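EH1AB1 (Metagenome, PDB 6I8F) hydrolyses esters, probably through a serine nucleophile set in an alpha/beta hydrolase fold. Local coordinates at residues A[15-27]-A[297-311]. Sequence-based numbering, arbitrary orientation.
Sequences MLLPETRNLLDLM and GTIHGFFSLTRFLSQ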
ATOM      1  N   MET A  15      -4.901  -8.494  21.734  1.00 56.58           N
ATOM      2  CA  MET A  15      -4.755  -7.621  20.523  1.00 57.35           C
ATOM      3  C   MET A  15      -3.294  -7.563  20.038  1.00 49.77           C
ATOM      4  O   MET A  15      -3.058  -7.476  18.840  1.00 47.00           O
ATOM      5  CB  MET A  15      -5.251  -6.201  20.812  1.00 66.49           C
ATOM      6  CG  MET A  15      -4.436  -5.463  21.854  1.00 73.98           C
ATOM      7  SD  MET A  15      -4.889  -3.724  21.985  1.00 93.53           S
ATOM      8  CE  MET A  15      -4.315  -3.131  20.395  1.00 90.96           C
ATOM      9  N   LEU A  16      -2.326  -7.587  20.965  1.00 41.30           N
ATOM     10  CA  LEU A  16      -0.905  -7.456  20.638  1.00 38.53           C
ATOM     11  C   LEU A  16      -0.369  -8.789  20.119  1.00 37.28           C
ATOM     12  O   LEU A  16      -0.734  -9.850  20.626  1.00 34.68           O
ATOM     13  CB  LEU A  16      -0.125  -7.036  21.885  1.00 39.05           C
ATOM     14  CG  LEU A  16      -0.525  -5.695  22.489  1.00 38.68           C
ATOM     15  CD1 LEU A  16      -0.050  -5.587  23.928  1.00 39.00           C
ATOM     16  CD2 LEU A  16       0.024  -4.558  21.645  1.00 39.65           C
ATOM     17  N   LEU A  17       0.515  -8.715  19.119  1.00 31.71           N
ATOM     18  CA  LEU A  17       1.200  -9.884  18.623  1.00 30.77           C
ATOM     19  C   LEU A  17       2.151 -10.408  19.697  1.00 29.75           C
ATOM     20  O   LEU A  17       2.674  -9.644  20.506  1.00 29.86           O
ATOM     21  CB  LEU A  17       1.978  -9.526  17.354  1.00 30.64           C
ATOM     22  CG  LEU A  17       1.146  -9.159  16.129  1.00 30.47           C
ATOM     23  CD1 LEU A  17       2.034  -8.535  15.058  1.00 30.49           C
ATOM     24  CD2 LEU A  17       0.431 -10.387  15.585  1.00 30.98           C
ATOM     25  N   PRO A  18       2.433 -11.727  19.711  1.00 29.84           N
ATOM     26  CA  PRO A  18       3.424 -12.295  20.624  1.00 29.80           C
ATOM     27  C   PRO A  18       4.745 -11.512  20.703  1.00 28.50           C
ATOM     28  O   PRO A  18       5.191 -11.191  21.809  1.00 28.26           O
ATOM     29  CB  PRO A  18       3.651 -13.702  20.052  1.00 30.04           C
ATOM     30  CG  PRO A  18       2.326 -14.057  19.418  1.00 31.87           C
ATOM     31  CD  PRO A  18       1.791 -12.747  18.865  1.00 30.90           C
ATOM     32  N   GLU A  19       5.359 -11.202  19.549  1.00 27.47           N
ATOM     33  CA  GLU A  19       6.671 -10.501  19.535  1.00 26.22           C
ATOM     34  C   GLU A  19       6.542  -9.128  20.209  1.00 24.49           C
ATOM     35  O   GLU A  19       7.465  -8.658  20.870  1.00 24.55           O
ATOM     36  CB  GLU A  19       7.242 -10.391  18.115  1.00 26.75           C
ATOM     37  CG  GLU A  19       6.438  -9.498  17.162  1.00 26.13           C
ATOM     38  CD  GLU A  19       7.095  -9.270  15.807  1.00 26.64           C
ATOM     39  OE1 GLU A  19       7.997 -10.067  15.454  1.00 27.62           O
ATOM     40  OE2 GLU A  19       6.742  -8.267  15.124  1.00 24.47           O
ATOM     41  N   THR A  20       5.387  -8.484  20.043  1.00 23.53           N
ATOM     42  CA  THR A  20       5.131  -7.187  20.640  1.00 24.50           C
ATOM     43  C   THR A  20       5.067  -7.317  22.169  1.00 24.92           C
ATOM     44  O   THR A  20       5.762  -6.605  22.888  1.00 24.84           O
ATOM     45  CB  THR A  20       3.847  -6.550  20.084  1.00 23.49           C
ATOM     46  OG1 THR A  20       3.845  -6.649  18.657  1.00 22.04           O
ATOM     47  CG2 THR A  20       3.713  -5.104  20.500  1.00 23.42           C
ATOM     48  N   ARG A  21       4.199  -8.209  22.645  1.00 28.61           N
ATOM     49  CA  ARG A  21       4.075  -8.553  24.078  1.00 32.81           C
ATOM     50  C   ARG A  21       5.461  -8.871  24.663  1.00 31.57           C
ATOM     51  O   ARG A  21       5.822  -8.357  25.718  1.00 29.79           O
ATOM     52  CB  ARG A  21       3.120  -9.737  24.263  1.00 35.80           C
ATOM     53  CG  ARG A  21       1.948  -9.444  25.188  1.00 43.24           C
ATOM     54  CD  ARG A  21       0.841 -10.486  25.127  1.00 48.21           C
ATOM     55  NE  ARG A  21       0.316 -10.719  23.783  1.00 50.56           N
ATOM     56  CZ  ARG A  21       0.263 -11.909  23.187  1.00 53.19           C
ATOM     57  NH1 ARG A  21       0.721 -12.985  23.805  1.00 56.64           N
ATOM     58  NH2 ARG A  21      -0.261 -12.026  21.982  1.00 55.33           N
ATOM     59  N   ASN A  22       6.226  -9.717  23.962  1.00 32.96           N
ATOM     60  CA  ASN A  22       7.565 -10.117  24.401  1.00 33.28           C
ATOM     61  C   ASN A  22       8.438  -8.875  24.591  1.00 32.17           C
ATOM     62  O   ASN A  22       9.128  -8.768  25.612  1.00 29.47           O
ATOM     63  CB  ASN A  22       8.223 -11.125  23.458  1.00 35.87           C
ATOM     64  CG  ASN A  22       7.621 -12.510  23.573  1.00 39.03           C
ATOM     65  OD1 ASN A  22       6.905 -12.805  24.532  1.00 41.56           O
ATOM     66  ND2 ASN A  22       7.894 -13.361  22.598  1.00 40.72           N
ATOM     67  N   LEU A  23       8.398  -7.936  23.635  1.00 30.36           N
ATOM     68  CA  LEU A  23       9.220  -6.727  23.752  1.00 29.83           C
ATOM     69  C   LEU A  23       8.762  -5.881  24.949  1.00 30.10           C
ATOM     70  O   LEU A  23       9.590  -5.300  25.657  1.00 29.06           O
ATOM     71  CB  LEU A  23       9.167  -5.885  22.473  1.00 30.09           C
ATOM     72  CG  LEU A  23      10.012  -4.613  22.537  1.00 30.68           C
ATOM     73  CD1 LEU A  23      11.483  -4.952  22.760  1.00 32.11           C
ATOM     74  CD2 LEU A  23       9.853  -3.759  21.288  1.00 31.39           C
ATOM     75  N   LEU A  24       7.444  -5.755  25.126  1.00 30.79           N
ATOM     76  CA  LEU A  24       6.899  -4.932  26.209  1.00 33.64           C
ATOM     77  C   LEU A  24       7.288  -5.537  27.567  1.00 33.71           C
ATOM     78  O   LEU A  24       7.625  -4.793  28.490  1.00 31.70           O
ATOM     79  CB  LEU A  24       5.380  -4.811  26.057  1.00 33.47           C
ATOM     80  CG  LEU A  24       4.897  -4.008  24.851  1.00 34.05           C
ATOM     81  CD1 LEU A  24       3.380  -3.963  24.822  1.00 35.07           C
ATOM     82  CD2 LEU A  24       5.470  -2.598  24.845  1.00 33.78           C
ATOM     83  N   ASP A  25       7.270  -6.872  27.671  1.00 34.46           N
ATOM     84  CA  ASP A  25       7.743  -7.567  28.880  1.00 37.87           C
ATOM     85  C   ASP A  25       9.220  -7.225  29.136  1.00 40.26           C
ATOM     86  O   ASP A  25       9.612  -7.003  30.284  1.00 41.25           O
ATOM     87  CB  ASP A  25       7.552  -9.082  28.779  1.00 39.58           C
ATOM     88  CG  ASP A  25       6.105  -9.534  28.840  1.00 41.32           C
ATOM     89  OD1 ASP A  25       5.260  -8.743  29.286  1.00 44.32           O
ATOM     90  OD2 ASP A  25       5.840 -10.672  28.427  1.00 45.86           O
ATOM     91  N   LEU A  26      10.028  -7.164  28.065  1.00 39.10           N
ATOM     92  CA  LEU A  26      11.448  -6.822  28.177  1.00 39.21           C
ATOM     93  C   LEU A  26      11.629  -5.412  28.738  1.00 39.95           C
ATOM     94  O   LEU A  26      12.472  -5.186  29.610  1.00 41.43           O
ATOM     95  CB  LEU A  26      12.141  -6.928  26.817  1.00 42.84           C
ATOM     96  CG  LEU A  26      13.068  -8.130  26.671  1.00 46.45           C
ATOM     97  CD1 LEU A  26      13.685  -8.170  25.279  1.00 48.18           C
ATOM     98  CD2 LEU A  26      14.152  -8.112  27.744  1.00 45.54           C
ATOM     99  N   MET A  27      10.875  -4.459  28.194  1.00 39.52           N
ATOM    100  CA  MET A  27      10.969  -3.078  28.635  1.00 41.43           C
ATOM    101  C   MET A  27      10.522  -2.970  30.101  1.00 43.38           C
ATOM    102  O   MET A  27      11.084  -2.188  30.872  1.00 43.64           O
ATOM    103  CB  MET A  27      10.113  -2.178  27.743  1.00 42.35           C
ATOM    104  CG  MET A  27      10.659  -2.079  26.327  1.00 44.53           C
ATOM    105  SD  MET A  27       9.493  -1.315  25.164  1.00 50.64           S
ATOM    106  CE  MET A  27      10.622  -0.828  23.862  1.00 50.49           C
ATOM    107  N   GLY A 297      -1.564  -4.816  16.129  1.00 22.42           N
ATOM    108  CA  GLY A 297      -0.874  -5.636  17.130  1.00 22.89           C
ATOM    109  C   GLY A 297       0.598  -5.281  17.305  1.00 22.45           C
ATOM    110  O   GLY A 297       1.322  -6.041  17.926  1.00 22.67           O
ATOM    111  N   THR A 298       1.049  -4.138  16.770  1.00 20.99           N
ATOM    112  CA  THR A 298       2.416  -3.661  17.008  1.00 20.63           C
ATOM    113  C   THR A 298       2.348  -2.218  17.515  1.00 21.28           C
ATOM    114  O   THR A 298       1.268  -1.618  17.559  1.00 21.36           O
ATOM    115  CB  THR A 298       3.318  -3.809  15.774  1.00 20.18           C
ATOM    116  OG1 THR A 298       4.674  -3.601  16.186  1.00 19.64           O
ATOM    117  CG2 THR A 298       2.944  -2.865  14.652  1.00 19.59           C
ATOM    118  N   ILE A 299       3.517  -1.674  17.867  1.00 20.72           N
ATOM    119  CA  ILE A 299       3.618  -0.447  18.624  1.00 22.01           C
ATOM    120  C   ILE A 299       4.382   0.602  17.822  1.00 20.92           C
ATOM    121  O   ILE A 299       5.154   0.278  16.933  1.00 19.91           O
ATOM    122  CB  ILE A 299       4.326  -0.692  19.975  1.00 23.71           C
ATOM    123  CG1 ILE A 299       5.703  -1.331  19.781  1.00 25.49           C
ATOM    124  CG2 ILE A 299       3.436  -1.508  20.900  1.00 24.72           C
ATOM    125  CD1 ILE A 299       6.516  -1.446  21.053  1.00 28.37           C
ATOM    126  N   HIS A 300       4.205   1.856  18.239  1.00 19.84           N
ATOM    127  CA  HIS A 300       4.995   2.953  17.767  1.00 19.80           C
ATOM    128  C   HIS A 300       6.484   2.607  17.924  1.00 20.32           C
ATOM    129  O   HIS A 300       6.906   2.128  18.974  1.00 20.73           O
ATOM    130  CB  HIS A 300       4.621   4.227  18.528  1.00 19.25           C
ATOM    131  CG  HIS A 300       5.097   5.464  17.858  1.00 19.32           C
ATOM    132  ND1 HIS A 300       4.409   6.038  16.791  1.00 18.11           N
ATOM    133  CD2 HIS A 300       6.201   6.218  18.070  1.00 18.65           C
ATOM    134  CE1 HIS A 300       5.073   7.110  16.390  1.00 18.50           C
ATOM    135  NE2 HIS A 300       6.176   7.244  17.167  1.00 18.50           N
ATOM    136  N   GLY A 301       7.262   2.859  16.866  1.00 19.76           N
ATOM    137  CA  GLY A 301       8.706   2.591  16.843  1.00 18.15           C
ATOM    138  C   GLY A 301       9.076   1.320  16.098  1.00 17.47           C
ATOM    139  O   GLY A 301      10.247   1.119  15.806  1.00 16.93           O
ATOM    140  N   PHE A 302       8.095   0.460  15.775  1.00 17.49           N
ATOM    141  CA  PHE A 302       8.383  -0.900  15.293  1.00 18.00           C
ATOM    142  C   PHE A 302       9.168  -0.892  13.968  1.00 18.64           C
ATOM    143  O   PHE A 302       9.834  -1.861  13.659  1.00 18.92           O
ATOM    144  CB  PHE A 302       7.096  -1.723  15.172  1.00 18.70           C
ATOM    145  CG  PHE A 302       6.267  -1.519  13.926  1.00 17.83           C
ATOM    146  CD1 PHE A 302       5.406  -0.439  13.799  1.00 18.42           C
ATOM    147  CD2 PHE A 302       6.293  -2.456  12.903  1.00 17.94           C
ATOM    148  CE1 PHE A 302       4.628  -0.278  12.659  1.00 18.01           C
ATOM    149  CE2 PHE A 302       5.516  -2.294  11.765  1.00 17.65           C
ATOM    150  CZ  PHE A 302       4.674  -1.209  11.650  1.00 18.03           C
ATOM    151  N   PHE A 303       9.071   0.199  13.195  1.00 20.04           N
ATOM    152  CA  PHE A 303       9.677   0.335  11.853  1.00 20.05           C
ATOM    153  C   PHE A 303      11.201   0.256  11.959  1.00 19.57           C
ATOM    154  O   PHE A 303      11.868  -0.162  11.016  1.00 19.41           O
ATOM    155  CB  PHE A 303       9.243   1.654  11.196  1.00 19.86           C
ATOM    156  CG  PHE A 303       9.481   1.795   9.709  1.00 18.67           C
ATOM    157  CD1 PHE A 303      10.484   2.621   9.228  1.00 19.20           C
ATOM    158  CD2 PHE A 303       8.653   1.172   8.789  1.00 18.38           C
ATOM    159  CE1 PHE A 303      10.686   2.788   7.865  1.00 18.84           C
ATOM    160  CE2 PHE A 303       8.841   1.349   7.425  1.00 18.18           C
ATOM    161  CZ  PHE A 303       9.861   2.154   6.963  1.00 19.02           C
ATOM    162  N   SER A 304      11.747   0.677  13.103  1.00 19.24           N
ATOM    163  CA  SER A 304      13.184   0.654  13.290  1.00 20.13           C
ATOM    164  C   SER A 304      13.604  -0.232  14.469  1.00 19.96           C
ATOM    165  O   SER A 304      14.788  -0.380  14.678  1.00 20.03           O
ATOM    166  CB  SER A 304      13.731   2.048  13.422  1.00 19.83           C
ATOM    167  OG  SER A 304      13.175   2.692  14.548  1.00 20.37           O
ATOM    168  N   LEU A 305      12.660  -0.849  15.187  1.00 21.06           N
ATOM    169  CA  LEU A 305      12.996  -1.801  16.270  1.00 22.28           C
ATOM    170  C   LEU A 305      13.058  -3.226  15.721  1.00 21.56           C
ATOM    171  O   LEU A 305      12.553  -4.172  16.339  1.00 22.88           O
ATOM    172  CB  LEU A 305      11.965  -1.698  17.396  1.00 23.26           C
ATOM    173  CG  LEU A 305      12.073  -0.440  18.247  1.00 24.68           C
ATOM    174  CD1 LEU A 305      10.794  -0.223  19.049  1.00 25.94           C
ATOM    175  CD2 LEU A 305      13.282  -0.514  19.167  1.00 25.36           C
ATOM    176  N   THR A 306      13.756  -3.386  14.594  1.00 21.34           N
ATOM    177  CA  THR A 306      13.628  -4.572  13.777  1.00 20.15           C
ATOM    178  C   THR A 306      14.507  -5.719  14.295  1.00 21.01           C
ATOM    179  O   THR A 306      14.462  -6.802  13.741  1.00 22.82           O
ATOM    180  CB  THR A 306      13.877  -4.203  12.314  1.00 20.12           C
ATOM    181  OG1 THR A 306      15.076  -3.436  12.224  1.00 18.51           O
ATOM    182  CG2 THR A 306      12.716  -3.415  11.745  1.00 20.54           C
ATOM    183  N   ARG A 307      15.279  -5.496  15.365  1.00 21.55           N
ATOM    184  CA  ARG A 307      15.945  -6.594  16.079  1.00 22.19           C
ATOM    185  C   ARG A 307      14.902  -7.454  16.800  1.00 22.10           C
ATOM    186  O   ARG A 307      15.014  -8.681  16.834  1.00 23.73           O
ATOM    187  CB  ARG A 307      16.936  -6.058  17.112  1.00 23.67           C
ATOM    188  CG  ARG A 307      17.548  -7.140  17.985  1.00 25.38           C
ATOM    189  CD  ARG A 307      18.587  -6.547  18.901  1.00 26.59           C
ATOM    190  NE  ARG A 307      19.007  -7.531  19.878  1.00 27.56           N
ATOM    191  CZ  ARG A 307      19.909  -7.317  20.822  1.00 27.50           C
ATOM    192  NH1 ARG A 307      20.486  -6.128  20.932  1.00 23.15           N
ATOM    193  NH2 ARG A 307      20.222  -8.310  21.647  1.00 27.76           N
ATOM    194  N   PHE A 308      13.883  -6.787  17.353  1.00 22.48           N
ATOM    195  CA  PHE A 308      12.890  -7.393  18.220  1.00 23.24           C
ATOM    196  C   PHE A 308      11.577  -7.675  17.493  1.00 24.27           C
ATOM    197  O   PHE A 308      10.896  -8.623  17.865  1.00 23.11           O
ATOM    198  CB  PHE A 308      12.614  -6.483  19.413  1.00 25.00           C
ATOM    199  CG  PHE A 308      13.834  -6.230  20.252  1.00 26.61           C
ATOM    200  CD1 PHE A 308      14.339  -7.231  21.070  1.00 29.15           C
ATOM    201  CD2 PHE A 308      14.509  -5.024  20.179  1.00 26.73           C
ATOM    202  CE1 PHE A 308      15.467  -7.006  21.844  1.00 28.92           C
ATOM    203  CE2 PHE A 308      15.651  -4.815  20.932  1.00 28.23           C
ATOM    204  CZ  PHE A 308      16.123  -5.802  21.768  1.00 28.22           C
ATOM    205  N   LEU A 309      11.206  -6.828  16.518  1.00 23.89           N
ATOM    206  CA  LEU A 309       9.890  -6.899  15.873  1.00 23.26           C
ATOM    207  C   LEU A 309      10.063  -7.156  14.367  1.00 24.24           C
ATOM    208  O   LEU A 309      10.398  -6.258  13.585  1.00 24.11           O
ATOM    209  CB  LEU A 309       9.105  -5.609  16.145  1.00 22.99           C
ATOM    210  CG  LEU A 309       8.913  -5.234  17.617  1.00 23.70           C
ATOM    211  CD1 LEU A 309       8.149  -3.928  17.760  1.00 23.25           C
ATOM    212  CD2 LEU A 309       8.209  -6.344  18.385  1.00 24.15           C
ATOM    213  N   SER A 310       9.799  -8.406  13.974  1.00 24.59           N
ATOM    214  CA  SER A 310       9.765  -8.836  12.584  1.00 25.26           C
ATOM    215  C   SER A 310       8.784  -8.006  11.752  1.00 22.88           C
ATOM    216  O   SER A 310       8.991  -7.852  10.551  1.00 22.18           O
ATOM    217  CB  SER A 310       9.376 -10.281  12.501  1.00 28.44           C
ATOM    218  OG  SER A 310      10.468 -11.065  12.922  1.00 38.85           O
ATOM    219  N   GLN A 311       7.682  -7.561  12.376  1.00 21.04           N
ATOM    220  CA  GLN A 311       6.670  -6.785  11.676  1.00 20.38           C
ATOM    221  C   GLN A 311       7.353  -5.542  11.090  1.00 18.90           C
ATOM    222  O   GLN A 311       6.985  -5.055  10.020  1.00 18.11           O
ATOM    223  CB  GLN A 311       5.519  -6.413  12.616  1.00 20.91           C
ATOM    224  CG  GLN A 311       4.532  -7.540  12.873  1.00 21.50           C
ATOM    225  CD  GLN A 311       3.763  -7.920  11.631  1.00 22.75           C
ATOM    226  OE1 GLN A 311       3.002  -7.132  11.077  1.00 25.35           O
ATOM    227  NE2 GLN A 311       3.987  -9.131  11.160  1.00 23.85           N
TER
HETATM  228  O   HOH W   1       5.293  -6.263  16.250  1.00 25.97           O
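Glu19 reaches from the first turn of helix 18-32 to the start of helix 310-327 and meets two successive backbone N-H groups with its two carboxylate oxygens. Gln311 N lies on the syn lone pair of Glu19 OE2 at 3.0 Å, nearly straight, whereas Ser310 N approaches Glu19 OE1 at 2.9 Å, 31° out of the carboxylate plane and more bent. With CG placed between the backbone N and the carbonyl carbon (chi1 66°) and the chain extended beyond it, the carboxylate comes to these N-H groups, whose position at a helix start would probably favour its negative charge. Were Glu19 cut back to an alanine, Ser310 N and Gln311 N would probably lose their acceptor, and the water joining Glu19 OE2, Thr20 OG1 and Thr298 OG1 would have one anchor fewer.

Beside this carboxylate, at the start of the same helix, Gly297 O is gripped twice in its carbonyl plane, by Leu17 N and by Thr20 OG1, the latter 2.7 Å from Gly297 O. The methyl CG2 of the same threonine lies 3.6 Å from Ile299 CG2. Beyond it the packing is apolar and buried: Leu23, its CG anti to the backbone N (chi1 180°), sends CD2 to Leu309 CD1, Ile299 CD1 and Leu305 CD1, and CD1 over one face of the Phe308 ring, 4.1 Å from the centroid, a CH-pi contact. The outer end is looser in having fewer partners: exposed Leu26 meets Phe308 through CD1 alone, 4.0 Å from CE1. At the partly exposed Gln311, CG touches Leu17 CD1, while OE1 turns to Lys289 of the second subunit.

The N-terminal helix thus packs on the loop that follows the last strand of the central sheet and carries His300, which bonds to Ser175 and Asp270 in a geometry consistent with the catalytic triad of an alpha/beta hydrolase.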